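Local coordinates for thiol peroxidase (Mycobacterium tuberculosis, PDB 1XVQ), which probably reduces hydrogen peroxide and organic hydroperoxides to water and alcohols, drawing its electrons from thioredoxin, as a peroxiredoxin of the Tpx subfamily, at residues A[32-37]-A[85-90]. Sequence-based numbering, arbitrary orientation.
Sequences GDLGVI and LPFAQK
The turn of a small β-hairpin, the connection between strands 28-30 and 36-38, meets a short helical turn at the protein surface through Gly32 and Leu34 on one side and Pro86, Phe87 and Lys90 on the other. Pro86 meets both residues of the hairpin loop. Its CB lies 4.1 Å from Gly32 CA, while its CG sits 3.9 Å from Leu34 CD2, with the leucine side chain running at about a right angle to the proline. Leu34 has a left-handed backbone; its CG lies beside its own N and anti to the carbonyl carbon, chi1 -60°, and with CD1 extended it is the CD2 branch that faces the proline. That same methyl comes obliquely to the Phe87 ring, 4.3 Å from CE1, a looser touch than the one on the proline. Within the loop, Asp33, whose CB points away from the helical turn, forms an Asx turn: its OD1 takes the N-H of Gly35 at 3.0 Å, from well above the carboxylate plane. In this thioredoxin-fold peroxiredoxin the hairpin forms a separate two-stranded sheet beside the main mixed one, and Pro86 also packs on Thr30 of the first hairpin strand. Lys90 reaches over with an extended chain that bends only at chi4, -51°, placing NZ 3.6 Å from Gly32 O. That is too long for a hydrogen bond, so at most a weak electrostatic attraction, and no hydrogen bond joins the two segments. Gln89, buried in the helical turn, gives its NE2 to Ser82 OG and Ala104 O, tying the helical turn to neighbouring loops.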
loop_
_atom_site.group_PDB
_atom_site.type_symbol
_atom_site.label_atom_id
_atom_site.label_comp_id
_atom_site.label_asym_id
_atom_site.label_seq_id
_atom_site.Cartn_x
_atom_site.Cartn_y
_atom_site.Cartn_z
ATOM N N GLY A 32 9.699 11.682 1.811
ATOM C CA GLY A 32 10.818 11.784 2.735
ATOM C C GLY A 32 11.316 13.198 2.987
ATOM O O GLY A 32 11.930 13.462 4.016
ATOM N N ASP A 33 11.051 14.112 2.062
ATOM C CA ASP A 33 11.487 15.496 2.228
ATOM C C ASP A 33 10.331 16.379 2.686
ATOM O O ASP A 33 10.417 17.604 2.635
ATOM C CB ASP A 33 12.045 16.019 0.903
ATOM C CG ASP A 33 11.008 16.034 -0.208
ATOM O OD1 ASP A 33 9.940 15.394 -0.055
ATOM O OD2 ASP A 33 11.265 16.682 -1.247
ATOM N N LEU A 34 9.247 15.744 3.127
ATOM C CA LEU A 34 8.048 16.440 3.598
ATOM C C LEU A 34 7.272 17.160 2.501
ATOM O O LEU A 34 6.393 17.976 2.773
ATOM C CB LEU A 34 8.377 17.408 4.765
ATOM C CG LEU A 34 8.981 16.749 6.025
ATOM C CD1 LEU A 34 9.092 17.767 7.166
ATOM C CD2 LEU A 34 8.102 15.563 6.465
ATOM N N GLY A 35 7.612 16.839 1.250
ATOM C CA GLY A 35 6.918 17.411 0.124
ATOM C C GLY A 35 5.737 16.501 -0.159
ATOM O O GLY A 35 5.475 15.571 0.612
ATOM N N VAL A 36 5.018 16.742 -1.248
ATOM C CA VAL A 36 3.872 15.895 -1.553
ATOM C C VAL A 36 4.176 14.881 -2.635
ATOM O O VAL A 36 4.948 15.147 -3.558
ATOM C CB VAL A 36 2.661 16.745 -1.972
ATOM C CG1 VAL A 36 1.464 15.846 -2.317
ATOM C CG2 VAL A 36 2.290 17.698 -0.854
ATOM N N ILE A 37 3.590 13.698 -2.502
ATOM C CA ILE A 37 3.730 12.659 -3.511
ATOM C C ILE A 37 2.291 12.591 -3.985
ATOM O O ILE A 37 1.422 12.035 -3.305
ATOM C CB ILE A 37 4.202 11.333 -2.901
ATOM C CG1 ILE A 37 5.638 11.495 -2.387
ATOM C CG2 ILE A 37 4.104 10.200 -3.928
ATOM C CD1 ILE A 37 6.246 10.204 -1.834
ATOM N N LEU A 85 5.741 7.962 10.060
ATOM C CA LEU A 85 6.132 9.295 9.625
ATOM C C LEU A 85 7.268 9.096 8.620
ATOM O O LEU A 85 7.942 8.056 8.635
ATOM C CB LEU A 85 6.653 10.136 10.799
ATOM C CG LEU A 85 5.635 10.529 11.871
ATOM C CD1 LEU A 85 6.252 11.588 12.786
ATOM C CD2 LEU A 85 4.376 11.057 11.222
ATOM N N PRO A 86 7.501 10.097 7.752
ATOM C CA PRO A 86 8.566 10.002 6.748
ATOM C C PRO A 86 9.915 9.649 7.373
ATOM O O PRO A 86 10.686 8.852 6.813
ATOM C CB PRO A 86 8.572 11.389 6.126
ATOM C CG PRO A 86 7.155 11.784 6.164
ATOM C CD PRO A 86 6.720 11.330 7.560
ATOM N N PHE A 87 10.178 10.229 8.541
ATOM C CA PHE A 87 11.434 10.010 9.246
ATOM C C PHE A 87 11.720 8.532 9.486
ATOM O O PHE A 87 12.865 8.099 9.386
ATOM C CB PHE A 87 11.440 10.749 10.598
ATOM C CG PHE A 87 10.838 12.120 10.549
ATOM C CD1 PHE A 87 11.332 13.088 9.676
ATOM C CD2 PHE A 87 9.739 12.438 11.358
ATOM C CE1 PHE A 87 10.743 14.353 9.596
ATOM C CE2 PHE A 87 9.148 13.697 11.284
ATOM C CZ PHE A 87 9.643 14.657 10.406
ATOM N N ALA A 88 10.687 7.758 9.790
ATOM C CA ALA A 88 10.857 6.341 10.080
ATOM C C ALA A 88 10.788 5.404 8.884
ATOM O O ALA A 88 11.054 4.208 9.030
ATOM C CB ALA A 88 9.827 5.914 11.079
ATOM N N GLN A 89 10.424 5.926 7.716
ATOM C CA GLN A 89 10.286 5.059 6.539
ATOM C C GLN A 89 11.566 4.729 5.782
ATOM O O GLN A 89 11.584 3.822 4.936
ATOM C CB GLN A 89 9.267 5.648 5.578
ATOM C CG GLN A 89 7.843 5.575 6.134
ATOM C CD GLN A 89 6.811 6.008 5.122
ATOM O OE1 GLN A 89 6.932 7.073 4.519
ATOM N NE2 GLN A 89 5.792 5.180 4.921
ATOM N N LYS A 90 12.632 5.448 6.097
ATOM C CA LYS A 90 13.919 5.225 5.453
ATOM C C LYS A 90 14.564 3.930 5.941
ATOM O O LYS A 90 15.588 3.498 5.416
ATOM C CB LYS A 90 14.855 6.391 5.754
ATOM C CG LYS A 90 14.220 7.753 5.584
ATOM C CD LYS A 90 15.239 8.851 5.790
ATOM C CE LYS A 90 14.583 10.215 5.776
ATOM N NZ LYS A 90 13.704 10.422 4.582
#